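Local atomic coordinates of alpha-glucosidase (Pseudoalteromonas sp. K8, PDB entry 5HQA), a protein that hydrolyses alpha-glucosides as a family 97 glycoside hydrolase that carries a calcium ion near its sugar pocket and is activated by chloride. Residues N362-R367 with K397-N402; K368-A373 with L420-L425; F611-Y616 with I656-L661; I615-K620 with E634-T639. One frame throughout, in Å; residues are numbered along the deposited sequence.

Contact 1 of 4, residues N362-R367 with K397-N402; sequences NVSNYR and KRIDKN
Ser-364 turns its hydroxyl anti to its own carbonyl carbon (chi1 -66°), which sets OG against the backbone of Arg-398 and Ile-399. Asn-362 has CG anti to the backbone N (chi1 -177°). Ile-399 N donates to Ser-364 OG over 2.9 Å in a nearly straight bond (169° at the hydrogen), while the same OG lies 3.3 Å from Arg-398 CA. One residue earlier, Val-363 N gives its hydrogen to Lys-397 O at 3.0 Å, and Asn-362 CA directs a CA-H...O contact at that oxygen. Two bonds, with one donor in each segment, thus tie the first turn of the helix to the strand, next to a single backbone bridge between Asn-362 and Lys-397.

Asn-362 is the N-cap: its OD1 receives Asn-365 N at 2.9 Å, the donor standing above the carbonyl plane. Its ND2 packs 3.9 Å from Lys-397 CD, and the extended lysine chain carries NZ onward, so that both nitrogens share Asp-326 OD1. Val-363 CG2 touches Arg-398 CB at 4.2 Å.

Helix 363-379 starts against the two-stranded hairpin 396-399/405-408. Arg-398 continues to Glu-408 and forms a cation-pi pair with Phe-414 of helix 413-428, which also packs on Val-363.

Contact 2 of 4, residues K368-A373 with L420-L425; sequences KQMADA and LHNVKL
With CG anti to the backbone N (chi1 -161°) and SD extended beyond it before the chain bends at chi3, Met-370 meets three side chains of segment 420-425. Its SD accepts a weak hydrogen bond from Asn-422 ND2, 3.4 Å long but almost straight at 171°, with the two side chains crossing at about a right angle. The same sulfur lies 3.8 Å from His-421 CD2, an oblique sulfur-aromatic contact between side chains that run in opposite senses. One atom nearer the backbone, Met-370 CG packs against Leu-425 CD2 at 3.9 Å, and that methyl also comes within 4.2 Å of Ala-371 N.

Further out, Tyr-366 OH is hydrogen-bonded to Asn-422 ND2, and this second, stronger partner helps to fix the amide that faces the sulfur. Phe-374 packs on both Asn-422 and Leu-425, and Arg-367 on His-421.

The segment axes approach to 11.1 Å at 19°, a wide, near-parallel pairing bridged by one long methionine, as between neighbouring outer helices of the TIM-barrel domain.

Contact 3 of 4, residues F611-Y616 with I656-L661; sequences FEAHIY and IRFKAL
Phe-611 packs along the end of strand 656-660 from its first carbon outward. CB lies 3.7 Å from Lys-659 O. CG is anti to the carbonyl carbon (chi1 -61°). Beyond it, CD2 has Phe-658 O at the ring's edge, 3.5 Å away and near the ring plane, and also meets Phe-658 CB. Farther out, CE2 touches Ala-660 CB at 3.9 Å.

The two strands are antiparallel neighbours in the six-stranded sheet of the C-terminal domain, with Glu-612/Lys-659 and His-614/Arg-657 as hydrogen-bonded pairs; His-614 N to Arg-657 O, at 2.7 Å, is the shortest of their four bonds.

On the sheet face that carries Phe-611, Ala-613 CB rests 3.8 Å from Phe-658 CE1, and Ile-656 CG2 sits over one face of the Phe-658 ring, toward its rim. Ile-615 and Ile-656 lie side by side, pointing the same way, Ile-615 CG1 to Ile-656 CG2 at 4.0 Å. On the other face of the sheet, Arg-657 sends its guanidinium to Asp-584 and Asp-549, while Lys-659 CD lies over one face of the guanidinium, toward its rim.

Contact 4 of 4, residues I615-K620 with E634-T639; sequences IYKDGK and EKRLVT
Ile-615 and Arg-636 cross obliquely: the isoleucine CD1 stands over the centre of the guanidinium, 4.0 Å from Arg-636 CZ. The methyl takes one face of the flat cation, a carboxylate its edge. Glu-634 OE1 lies in the guanidinium plane and receives Arg-636 NH2 at 2.8 Å in a salt bridge, from above the carboxylate plane. Arg-636 was modelled in two conformers, so its contacts hold for one of them and are less certain.

Glu-634 has CG anti to the backbone N (chi1 -178°) and is extended beyond it. Its OE2 takes a weak hydrogen bond, also a salt bridge, from Lys-617 NZ at 3.2 Å. Lys-617 CG lies between the backbone N and the carbonyl carbon (chi1 56°), and the chain runs extended to NZ at a slant to the glutamate. Lys-617 NZ and Arg-636 NH2 come within 4.3 Å, a like-charge approach that the carboxylate probably eases.

At the backbone, Ile-615 and Glu-634 form a hydrogen-bonded antiparallel pair, with Ile-615 N 2.7 Å from Glu-634 O.

The ladder goes on with Lys-617/Thr-632 and Ala-613/Arg-636. Strand 631-638 is an outermost strand of the C-terminal sheet, and 611-618 separates it from 653-660, whose Thr-654 packs on Lys-617.

The four contacts form two pairs in different domains. Contacts 1 and 2 share helix 363-379 and have centres about 13 Å apart; Arg-367 CZ packs 3.4 Å from His-421 CD2 where they meet. As for the active site, the side chains of Asn-362 and Asn-422 are each about 13 Å from the bound acarbose unit, and that of Val-363 about 9 Å from that of the calcium ligand Glu-437. Contacts 3 and 4 share strand 611-618, which pairs with a different neighbour on each side, and their centres are about 8 Å apart. Contacts 1 and 3 are separated by about 52 Å between centres, on opposite sides of the chain's centre.

Contact 1 of 4, residues N362-R367 with K397-N402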
loop_
_atom_site.group_PDB
_atom_site.type_symbol
_atom_site.label_atom_id
_atom_site.label_comp_id
_atom_site.label_asym_id
_atom_site.label_seq_id
_atom_site.Cartn_x
_atom_site.Cartn_y
_atom_site.Cartn_z
ATOM N N ASN A 362 3.839 -19.219 9.896
ATOM C CA ASN A 362 4.033 -20.578 9.392
ATOM C C ASN A 362 3.199 -20.736 8.131
ATOM O O ASN A 362 2.009 -21.062 8.191
ATOM C CB ASN A 362 3.672 -21.626 10.436
ATOM C CG ASN A 362 3.948 -23.044 9.947
ATOM O OD1 ASN A 362 3.952 -23.317 8.739
ATOM N ND2 ASN A 362 4.182 -23.956 10.888
ATOM N N VAL A 363 3.838 -20.546 6.974
ATOM C CA VAL A 363 3.081 -20.551 5.730
ATOM C C VAL A 363 2.826 -21.960 5.217
ATOM O O VAL A 363 1.923 -22.151 4.394
ATOM C CB VAL A 363 3.782 -19.689 4.662
ATOM C CG1 VAL A 363 3.822 -18.229 5.133
ATOM C CG2 VAL A 363 5.194 -20.206 4.383
ATOM N N SER A 364 3.578 -22.956 5.685
ATOM C CA SER A 364 3.323 -24.319 5.235
ATOM C C SER A 364 2.085 -24.895 5.901
ATOM O O SER A 364 1.305 -25.602 5.257
ATOM C CB SER A 364 4.539 -25.202 5.511
ATOM O OG SER A 364 5.642 -24.778 4.727
ATOM N N ASN A 365 1.891 -24.599 7.191
ATOM C CA ASN A 365 0.668 -25.007 7.872
ATOM C C ASN A 365 -0.556 -24.364 7.236
ATOM O O ASN A 365 -1.624 -24.982 7.164
ATOM C CB ASN A 365 0.750 -24.649 9.357
ATOM C CG ASN A 365 -0.518 -25.006 10.111
ATOM O OD1 ASN A 365 -0.926 -26.165 10.141
ATOM N ND2 ASN A 365 -1.147 -24.011 10.731
ATOM N N TYR A 366 -0.426 -23.118 6.778
ATOM C CA TYR A 366 -1.530 -22.473 6.072
ATOM C C TYR A 366 -1.731 -23.099 4.698
ATOM O O TYR A 366 -2.858 -23.429 4.311
ATOM C CB TYR A 366 -1.250 -20.977 5.944
ATOM C CG TYR A 366 -2.357 -20.141 5.324
ATOM C CD1 TYR A 366 -3.699 -20.483 5.464
ATOM C CD2 TYR A 366 -2.046 -18.988 4.608
ATOM C CE1 TYR A 366 -4.708 -19.694 4.900
ATOM C CE2 TYR A 366 -3.038 -18.196 4.050
ATOM C CZ TYR A 366 -4.360 -18.550 4.200
ATOM O OH TYR A 366 -5.323 -17.754 3.627
ATOM N N ARG A 367 -0.639 -23.275 3.952
ATOM C CA ARG A 367 -0.733 -23.797 2.592
ATOM C C ARG A 367 -1.425 -25.156 2.563
ATOM O O ARG A 367 -2.254 -25.422 1.681
ATOM C CB ARG A 367 0.668 -23.882 1.981
ATOM C CG ARG A 367 0.766 -24.745 0.739
ATOM C CD ARG A 367 0.277 -24.015 -0.488
ATOM N NE ARG A 367 1.275 -23.075 -0.987
ATOM C CZ ARG A 367 1.719 -23.032 -2.238
ATOM N NH1 ARG A 367 1.258 -23.869 -3.149
ATOM N NH2 ARG A 367 2.618 -22.127 -2.579
ATOM N N LYS A 397 8.319 -19.137 8.459
ATOM C CA LYS A 397 8.655 -20.548 8.599
ATOM C C LYS A 397 8.007 -21.335 7.468
ATOM O O LYS A 397 6.785 -21.265 7.276
ATOM C CB LYS A 397 8.193 -21.086 9.951
ATOM C CG LYS A 397 8.464 -22.573 10.152
ATOM C CD LYS A 397 7.936 -23.019 11.514
ATOM C CE LYS A 397 8.085 -24.503 11.708
ATOM N NZ LYS A 397 7.685 -24.904 13.082
ATOM N N ARG A 398 8.823 -22.077 6.716
ATOM C CA ARG A 398 8.318 -23.058 5.765
ATOM C C ARG A 398 8.955 -24.408 6.059
ATOM O O ARG A 398 10.022 -24.496 6.671
ATOM C CB ARG A 398 8.595 -22.656 4.311
ATOM C CG ARG A 398 10.062 -22.719 3.930
ATOM C CD ARG A 398 10.286 -22.278 2.490
ATOM N NE ARG A 398 11.700 -22.341 2.136
ATOM C CZ ARG A 398 12.257 -23.346 1.466
ATOM N NH1 ARG A 398 13.555 -23.316 1.194
ATOM N NH2 ARG A 398 11.514 -24.372 1.061
ATOM N N ILE A 399 8.271 -25.465 5.632
ATOM C CA ILE A 399 8.781 -26.827 5.716
ATOM C C ILE A 399 9.148 -27.245 4.302
ATOM O O ILE A 399 8.291 -27.224 3.409
ATOM C CB ILE A 399 7.747 -27.785 6.324
ATOM C CG1 ILE A 399 7.262 -27.267 7.678
ATOM C CG2 ILE A 399 8.341 -29.166 6.470
ATOM C CD1 ILE A 399 8.345 -27.190 8.728
ATOM N N ASP A 400 10.408 -27.620 4.084
ATOM C CA ASP A 400 10.818 -27.936 2.722
ATOM C C ASP A 400 10.415 -29.366 2.359
ATOM O O ASP A 400 9.812 -30.092 3.156
ATOM C CB ASP A 400 12.315 -27.662 2.519
ATOM C CG ASP A 400 13.251 -28.689 3.180
ATOM O OD1 ASP A 400 12.838 -29.782 3.639
ATOM O OD2 ASP A 400 14.463 -28.378 3.209
ATOM N N LYS A 401 10.749 -29.768 1.124
ATOM C CA LYS A 401 10.322 -31.061 0.587
ATOM C C LYS A 401 10.777 -32.230 1.447
ATOM O O LYS A 401 10.143 -33.292 1.418
ATOM C CB LYS A 401 10.853 -31.237 -0.837
ATOM C CG LYS A 401 12.361 -31.009 -0.956
ATOM C CD LYS A 401 12.892 -31.226 -2.375
ATOM C CE LYS A 401 13.812 -30.076 -2.811
ATOM N NZ LYS A 401 14.846 -29.719 -1.787
ATOM N N ASN A 402 11.851 -32.066 2.216
ATOM C CA ASN A 402 12.358 -33.127 3.071
ATOM C C ASN A 402 11.894 -32.991 4.511
ATOM O O ASN A 402 12.433 -33.664 5.394
ATOM C CB ASN A 402 13.880 -33.169 2.999
ATOM C CG ASN A 402 14.372 -33.555 1.621
ATOM O OD1 ASN A 402 15.003 -32.757 0.925
ATOM N ND2 ASN A 402 14.056 -34.779 1.207
#

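Contact 2 of 4, residues K368-A373 with L420-L425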
loop_
_atom_site.group_PDB
_atom_site.type_symbol
_atom_site.label_atom_id
_atom_site.label_comp_id
_atom_site.label_asym_id
_atom_site.label_seq_id
_atom_site.Cartn_x
_atom_site.Cartn_y
_atom_site.Cartn_z
ATOM N N LYS A 368 -1.118 -26.027 3.528
ATOM C CA LYS A 368 -1.709 -27.357 3.486
ATOM C C LYS A 368 -3.204 -27.329 3.757
ATOM O O LYS A 368 -3.914 -28.230 3.302
ATOM C CB LYS A 368 -0.996 -28.300 4.461
ATOM C CG LYS A 368 -1.373 -28.161 5.917
ATOM C CD LYS A 368 -0.388 -28.942 6.804
ATOM C CE LYS A 368 -0.640 -28.700 8.302
ATOM N NZ LYS A 368 0.623 -28.680 9.118
ATOM N N GLN A 369 -3.706 -26.304 4.448
ATOM C CA GLN A 369 -5.128 -26.199 4.764
ATOM C C GLN A 369 -5.868 -25.221 3.863
ATOM O O GLN A 369 -7.089 -25.086 3.982
ATOM C CB GLN A 369 -5.324 -25.763 6.217
ATOM C CG GLN A 369 -4.645 -26.623 7.247
ATOM C CD GLN A 369 -4.902 -26.103 8.643
ATOM O OE1 GLN A 369 -6.056 -25.991 9.074
ATOM N NE2 GLN A 369 -3.830 -25.757 9.356
ATOM N N MET A 370 -5.155 -24.546 2.963
ATOM C CA MET A 370 -5.706 -23.377 2.287
ATOM C C MET A 370 -6.913 -23.733 1.423
ATOM O O MET A 370 -7.909 -22.999 1.404
ATOM C CB MET A 370 -4.609 -22.731 1.449
ATOM C CG MET A 370 -4.875 -21.313 1.067
ATOM S SD MET A 370 -3.504 -20.680 0.089
ATOM C CE MET A 370 -2.236 -20.499 1.343
ATOM N N ALA A 371 -6.843 -24.848 0.691
ATOM C CA ALA A 371 -7.965 -25.220 -0.167
ATOM C C ALA A 371 -9.215 -25.510 0.659
ATOM O O ALA A 371 -10.315 -25.046 0.324
ATOM C CB ALA A 371 -7.593 -26.425 -1.030
ATOM N N ASP A 372 -9.064 -26.262 1.752
ATOM C CA ASP A 372 -10.201 -26.529 2.628
ATOM C C ASP A 372 -10.716 -25.246 3.280
ATOM O O ASP A 372 -11.929 -25.081 3.472
ATOM C CB ASP A 372 -9.809 -27.546 3.700
ATOM C CG ASP A 372 -9.548 -28.936 3.128
ATOM O OD1 ASP A 372 -10.042 -29.239 2.022
ATOM O OD2 ASP A 372 -8.854 -29.731 3.797
ATOM N N ALA A 373 -9.808 -24.332 3.640
ATOM C CA ALA A 373 -10.215 -23.094 4.297
ATOM C C ALA A 373 -11.070 -22.233 3.373
ATOM O O ALA A 373 -12.098 -21.690 3.793
ATOM C CB ALA A 373 -8.981 -22.320 4.765
ATOM N N LEU A 420 1.061 -14.607 -3.962
ATOM C CA LEU A 420 0.263 -14.636 -5.182
ATOM C C LEU A 420 -0.504 -15.945 -5.308
ATOM O O LEU A 420 -1.632 -15.951 -5.807
ATOM C CB LEU A 420 1.153 -14.397 -6.406
ATOM C CG LEU A 420 0.360 -14.226 -7.706
ATOM C CD1 LEU A 420 -0.627 -13.074 -7.583
ATOM C CD2 LEU A 420 1.277 -14.029 -8.904
ATOM N N HIS A 421 0.068 -17.056 -4.838
ATOM C CA HIS A 421 -0.685 -18.305 -4.841
ATOM C C HIS A 421 -1.962 -18.166 -4.028
ATOM O O HIS A 421 -3.035 -18.605 -4.459
ATOM C CB HIS A 421 0.157 -19.449 -4.286
ATOM C CG HIS A 421 -0.654 -20.661 -3.947
ATOM N ND1 HIS A 421 -1.191 -21.488 -4.911
ATOM C CD2 HIS A 421 -1.062 -21.158 -2.755
ATOM C CE1 HIS A 421 -1.874 -22.456 -4.327
ATOM N NE2 HIS A 421 -1.811 -22.282 -3.019
ATOM N N ASN A 422 -1.857 -17.554 -2.847
ATOM C CA ASN A 422 -3.015 -17.336 -1.981
ATOM C C ASN A 422 -4.076 -16.493 -2.687
ATOM O O ASN A 422 -5.271 -16.828 -2.675
ATOM C CB ASN A 422 -2.533 -16.673 -0.683
ATOM C CG ASN A 422 -3.653 -16.392 0.299
ATOM O OD1 ASN A 422 -3.996 -15.236 0.541
ATOM N ND2 ASN A 422 -4.206 -17.444 0.892
ATOM N N VAL A 423 -3.648 -15.406 -3.334
ATOM C CA VAL A 423 -4.575 -14.514 -4.033
ATOM C C VAL A 423 -5.239 -15.228 -5.207
ATOM O O VAL A 423 -6.451 -15.107 -5.424
ATOM C CB VAL A 423 -3.827 -13.244 -4.486
ATOM C CG1 VAL A 423 -4.666 -12.428 -5.462
ATOM C CG2 VAL A 423 -3.421 -12.406 -3.263
ATOM N N LYS A 424 -4.460 -15.980 -5.984
ATOM C CA LYS A 424 -5.029 -16.667 -7.139
ATOM C C LYS A 424 -5.984 -17.775 -6.712
ATOM O O LYS A 424 -7.031 -17.978 -7.339
ATOM C CB LYS A 424 -3.915 -17.245 -8.008
ATOM C CG LYS A 424 -3.151 -16.243 -8.848
ATOM C CD LYS A 424 -1.963 -16.961 -9.457
ATOM C CE LYS A 424 -1.440 -16.292 -10.694
ATOM N NZ LYS A 424 -0.248 -17.037 -11.198
ATOM N N LEU A 425 -5.629 -18.520 -5.666
ATOM C CA LEU A 425 -6.544 -19.542 -5.165
ATOM C C LEU A 425 -7.815 -18.909 -4.607
ATOM O O LEU A 425 -8.923 -19.405 -4.851
ATOM C CB LEU A 425 -5.853 -20.397 -4.103
ATOM C CG LEU A 425 -6.686 -21.559 -3.562
ATOM C CD1 LEU A 425 -7.092 -22.486 -4.693
ATOM C CD2 LEU A 425 -5.907 -22.324 -2.509
#

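Contact 3 of 4, residues F611-Y616 with I656-L661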
loop_
_atom_site.group_PDB
_atom_site.type_symbol
_atom_site.label_atom_id
_atom_site.label_comp_id
_atom_site.label_asym_id
_atom_site.label_seq_id
_atom_site.Cartn_x
_atom_site.Cartn_y
_atom_site.Cartn_z
ATOM N N PHE A 611 -23.260 22.821 -4.766
ATOM C CA PHE A 611 -23.009 21.805 -3.752
ATOM C C PHE A 611 -23.300 22.365 -2.367
ATOM O O PHE A 611 -23.189 23.571 -2.126
ATOM C CB PHE A 611 -21.563 21.293 -3.780
ATOM C CG PHE A 611 -21.169 20.646 -5.073
ATOM C CD1 PHE A 611 -20.859 21.420 -6.185
ATOM C CD2 PHE A 611 -21.082 19.266 -5.174
ATOM C CE1 PHE A 611 -20.488 20.826 -7.386
ATOM C CE2 PHE A 611 -20.704 18.665 -6.372
ATOM C CZ PHE A 611 -20.407 19.448 -7.478
ATOM N N GLU A 612 -23.687 21.477 -1.461
ATOM C CA GLU A 612 -23.775 21.795 -0.043
ATOM C C GLU A 612 -22.599 21.113 0.638
ATOM O O GLU A 612 -22.581 19.886 0.777
ATOM C CB GLU A 612 -25.097 21.336 0.559
ATOM C CG GLU A 612 -25.238 21.714 2.025
ATOM C CD GLU A 612 -26.516 21.178 2.646
ATOM O OE1 GLU A 612 -26.656 19.941 2.759
ATOM O OE2 GLU A 612 -27.386 21.998 3.015
ATOM N N ALA A 613 -21.603 21.901 1.031
ATOM C CA ALA A 613 -20.471 21.353 1.758
ATOM C C ALA A 613 -20.889 21.009 3.180
ATOM O O ALA A 613 -21.465 21.842 3.886
ATOM C CB ALA A 613 -19.315 22.349 1.771
ATOM N N HIS A 614 -20.608 19.781 3.594
ATOM C CA HIS A 614 -20.842 19.328 4.961
ATOM C C HIS A 614 -19.447 19.199 5.559
ATOM O O HIS A 614 -18.711 18.263 5.238
ATOM C CB HIS A 614 -21.625 18.019 4.970
ATOM C CG HIS A 614 -22.376 17.770 6.238
ATOM N ND1 HIS A 614 -23.203 16.681 6.414
ATOM C CD2 HIS A 614 -22.423 18.467 7.400
ATOM C CE1 HIS A 614 -23.726 16.716 7.628
ATOM N NE2 HIS A 614 -23.270 17.790 8.247
ATOM N N ILE A 615 -19.058 20.177 6.371
ATOM C CA ILE A 615 -17.667 20.366 6.776
ATOM C C ILE A 615 -17.503 19.862 8.203
ATOM O O ILE A 615 -18.192 20.333 9.110
ATOM C CB ILE A 615 -17.255 21.843 6.674
ATOM C CG1 ILE A 615 -17.380 22.346 5.234
ATOM C CG2 ILE A 615 -15.850 22.048 7.214
ATOM C CD1 ILE A 615 -17.351 23.853 5.124
ATOM N N TYR A 616 -16.593 18.908 8.404
ATOM C CA TYR A 616 -16.260 18.384 9.726
ATOM C C TYR A 616 -14.834 18.824 10.019
ATOM O O TYR A 616 -13.894 18.345 9.378
ATOM C CB TYR A 616 -16.372 16.858 9.768
ATOM C CG TYR A 616 -17.734 16.284 9.414
ATOM C CD1 TYR A 616 -18.178 16.244 8.090
ATOM C CD2 TYR A 616 -18.559 15.747 10.400
ATOM C CE1 TYR A 616 -19.423 15.708 7.767
ATOM C CE2 TYR A 616 -19.799 15.207 10.090
ATOM C CZ TYR A 616 -20.228 15.191 8.774
ATOM O OH TYR A 616 -21.457 14.652 8.474
ATOM N N ILE A 656 -14.757 16.731 4.439
ATOM C CA ILE A 656 -15.870 17.448 3.826
ATOM C C ILE A 656 -16.598 16.533 2.859
ATOM O O ILE A 656 -15.967 15.868 2.031
ATOM C CB ILE A 656 -15.406 18.712 3.083
ATOM C CG1 ILE A 656 -14.583 19.604 4.008
ATOM C CG2 ILE A 656 -16.621 19.472 2.521
ATOM C CD1 ILE A 656 -14.079 20.835 3.322
ATOM N N ARG A 657 -17.923 16.521 2.945
ATOM C CA ARG A 657 -18.767 15.971 1.895
ATOM C C ARG A 657 -19.347 17.133 1.096
ATOM O O ARG A 657 -20.022 17.998 1.659
ATOM C CB ARG A 657 -19.893 15.110 2.470
ATOM C CG ARG A 657 -20.892 14.691 1.412
ATOM C CD ARG A 657 -22.030 13.868 1.971
ATOM N NE ARG A 657 -22.946 13.526 0.884
ATOM C CZ ARG A 657 -24.136 12.958 1.054
ATOM N NH1 ARG A 657 -24.564 12.668 2.276
ATOM N NH2 ARG A 657 -24.897 12.687 -0.002
ATOM N N PHE A 658 -19.062 17.171 -0.204
ATOM C CA PHE A 658 -19.665 18.150 -1.104
ATOM C C PHE A 658 -20.863 17.470 -1.747
ATOM O O PHE A 658 -20.721 16.727 -2.722
ATOM C CB PHE A 658 -18.665 18.632 -2.149
ATOM C CG PHE A 658 -17.514 19.388 -1.572
ATOM C CD1 PHE A 658 -17.631 20.746 -1.304
ATOM C CD2 PHE A 658 -16.317 18.746 -1.296
ATOM C CE1 PHE A 658 -16.566 21.453 -0.768
ATOM C CE2 PHE A 658 -15.244 19.443 -0.754
ATOM C CZ PHE A 658 -15.369 20.798 -0.491
ATOM N N LYS A 659 -22.044 17.711 -1.189
ATOM C CA LYS A 659 -23.252 17.047 -1.663
ATOM C C LYS A 659 -23.800 17.811 -2.863
ATOM O O LYS A 659 -24.212 18.967 -2.732
ATOM C CB LYS A 659 -24.276 16.967 -0.539
ATOM C CG LYS A 659 -25.589 16.344 -0.932
ATOM C CD LYS A 659 -26.555 16.464 0.242
ATOM C CE LYS A 659 -27.734 15.533 0.086
ATOM N NZ LYS A 659 -28.588 15.581 1.305
ATOM N N ALA A 660 -23.800 17.170 -4.034
ATOM C CA ALA A 660 -24.386 17.785 -5.219
ATOM C C ALA A 660 -25.871 17.999 -4.992
ATOM O O ALA A 660 -26.562 17.110 -4.488
ATOM C CB ALA A 660 -24.163 16.908 -6.451
ATOM N N LEU A 661 -26.358 19.182 -5.354
ATOM C CA LEU A 661 -27.769 19.527 -5.200
ATOM C C LEU A 661 -28.498 19.345 -6.524
ATOM O O LEU A 661 -28.000 19.770 -7.572
ATOM C CB LEU A 661 -27.927 20.961 -4.691
ATOM C CG LEU A 661 -27.276 21.163 -3.324
ATOM C CD1 LEU A 661 -27.451 22.586 -2.847
ATOM C CD2 LEU A 661 -27.855 20.193 -2.307
#

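Contact 4 of 4, residues I615-K620 with E634-T639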
loop_
_atom_site.group_PDB
_atom_site.type_symbol
_atom_site.label_atom_id
_atom_site.label_comp_id
_atom_site.label_asym_id
_atom_site.label_seq_id
_atom_site.Cartn_x
_atom_site.Cartn_y
_atom_site.Cartn_z
ATOM N N ILE A 615 -19.058 20.177 6.371
ATOM C CA ILE A 615 -17.667 20.366 6.776
ATOM C C ILE A 615 -17.503 19.862 8.203
ATOM O O ILE A 615 -18.192 20.333 9.110
ATOM C CB ILE A 615 -17.255 21.843 6.674
ATOM C CG1 ILE A 615 -17.380 22.346 5.234
ATOM C CG2 ILE A 615 -15.850 22.048 7.214
ATOM C CD1 ILE A 615 -17.351 23.853 5.124
ATOM N N TYR A 616 -16.593 18.908 8.404
ATOM C CA TYR A 616 -16.260 18.384 9.726
ATOM C C TYR A 616 -14.834 18.824 10.019
ATOM O O TYR A 616 -13.894 18.345 9.378
ATOM C CB TYR A 616 -16.372 16.858 9.768
ATOM C CG TYR A 616 -17.734 16.284 9.414
ATOM C CD1 TYR A 616 -18.178 16.244 8.090
ATOM C CD2 TYR A 616 -18.559 15.747 10.400
ATOM C CE1 TYR A 616 -19.423 15.708 7.767
ATOM C CE2 TYR A 616 -19.799 15.207 10.090
ATOM C CZ TYR A 616 -20.228 15.191 8.774
ATOM O OH TYR A 616 -21.457 14.652 8.474
ATOM N N LYS A 617 -14.661 19.734 10.976
ATOM C CA LYS A 617 -13.351 20.332 11.190
ATOM C C LYS A 617 -13.065 20.458 12.678
ATOM O O LYS A 617 -13.958 20.343 13.528
ATOM C CB LYS A 617 -13.252 21.709 10.528
ATOM C CG LYS A 617 -14.344 22.675 10.979
ATOM C CD LYS A 617 -14.119 24.055 10.390
ATOM C CE LYS A 617 -15.409 24.841 10.321
ATOM N NZ LYS A 617 -15.162 26.277 10.011
ATOM N N ASP A 618 -11.789 20.703 12.977
ATOM C CA ASP A 618 -11.365 20.937 14.348
ATOM C C ASP A 618 -12.091 22.136 14.924
ATOM O O ASP A 618 -12.211 23.177 14.270
ATOM C CB ASP A 618 -9.858 21.175 14.401
ATOM C CG ASP A 618 -9.061 19.940 14.028
ATOM O OD1 ASP A 618 -8.184 20.031 13.138
ATOM O OD2 ASP A 618 -9.319 18.875 14.625
ATOM N N GLY A 619 -12.576 21.990 16.152
ATOM C CA GLY A 619 -13.117 23.128 16.859
ATOM C C GLY A 619 -12.072 24.198 17.106
ATOM O O GLY A 619 -10.864 23.973 17.020
ATOM N N LYS A 620 -12.580 25.385 17.437
ATOM C CA LYS A 620 -11.749 26.560 17.692
ATOM C C LYS A 620 -10.559 26.258 18.606
ATOM O O LYS A 620 -9.429 26.676 18.330
ATOM C CB LYS A 620 -12.635 27.647 18.300
ATOM C CG LYS A 620 -11.950 28.932 18.670
ATOM C CD LYS A 620 -13.009 29.997 18.957
ATOM C CE LYS A 620 -12.869 30.584 20.350
ATOM N NZ LYS A 620 -14.070 31.395 20.704
ATOM N N GLU A 634 -20.434 21.998 9.939
ATOM C CA GLU A 634 -21.015 23.169 9.304
ATOM C C GLU A 634 -21.550 22.781 7.935
ATOM O O GLU A 634 -20.945 21.961 7.238
ATOM C CB GLU A 634 -19.943 24.264 9.177
ATOM C CG GLU A 634 -20.396 25.567 8.574
ATOM C CD GLU A 634 -19.258 26.577 8.477
ATOM O OE1 GLU A 634 -19.522 27.733 8.076
ATOM O OE2 GLU A 634 -18.103 26.214 8.798
ATOM N N LYS A 635 -22.680 23.363 7.545
ATOM C CA LYS A 635 -23.189 23.224 6.185
ATOM C C LYS A 635 -23.096 24.569 5.479
ATOM O O LYS A 635 -23.524 25.592 6.027
ATOM C CB LYS A 635 -24.628 22.701 6.178
ATOM C CG LYS A 635 -24.703 21.202 6.434
ATOM C CD LYS A 635 -26.119 20.657 6.322
ATOM C CE LYS A 635 -26.147 19.176 6.667
ATOM N NZ LYS A 635 -27.466 18.567 6.358
ATOM N N ARG A 636 -22.580 24.555 4.251
ATOM C CA ARG A 636 -22.272 25.777 3.518
ATOM C C ARG A 636 -22.473 25.534 2.028
ATOM O O ARG A 636 -21.902 24.589 1.479
ATOM C CB ARG A 636 -20.829 26.207 3.807
ATOM C CG ARG A 636 -20.351 27.451 3.089
ATOM C CD ARG A 636 -18.858 27.664 3.337
ATOM N NE ARG A 636 -18.558 27.808 4.756
ATOM C CZ ARG A 636 -17.330 27.826 5.268
ATOM N NH1 ARG A 636 -16.273 27.705 4.476
ATOM N NH2 ARG A 636 -17.154 27.963 6.575
ATOM N N LEU A 637 -23.273 26.381 1.378
ATOM C CA LEU A 637 -23.462 26.267 -0.067
ATOM C C LEU A 637 -22.225 26.791 -0.784
ATOM O O LEU A 637 -21.729 27.874 -0.459
ATOM C CB LEU A 637 -24.698 27.043 -0.521
ATOM C CG LEU A 637 -26.044 26.543 0.008
ATOM C CD1 LEU A 637 -27.161 27.461 -0.443
ATOM C CD2 LEU A 637 -26.306 25.128 -0.462
ATOM N N VAL A 638 -21.713 26.019 -1.748
ATOM C CA VAL A 638 -20.507 26.386 -2.486
ATOM C C VAL A 638 -20.630 25.952 -3.941
ATOM O O VAL A 638 -21.427 25.080 -4.294
ATOM C CB VAL A 638 -19.218 25.765 -1.892
ATOM C CG1 VAL A 638 -18.939 26.289 -0.489
ATOM C CG2 VAL A 638 -19.301 24.231 -1.912
ATOM N N THR A 639 -19.806 26.575 -4.785
ATOM C CA THR A 639 -19.626 26.181 -6.176
ATOM C C THR A 639 -18.137 26.187 -6.487
ATOM O O THR A 639 -17.301 26.538 -5.646
ATOM C CB THR A 639 -20.347 27.115 -7.152
ATOM O OG1 THR A 639 -19.705 28.396 -7.132
ATOM C CG2 THR A 639 -21.824 27.265 -6.787
#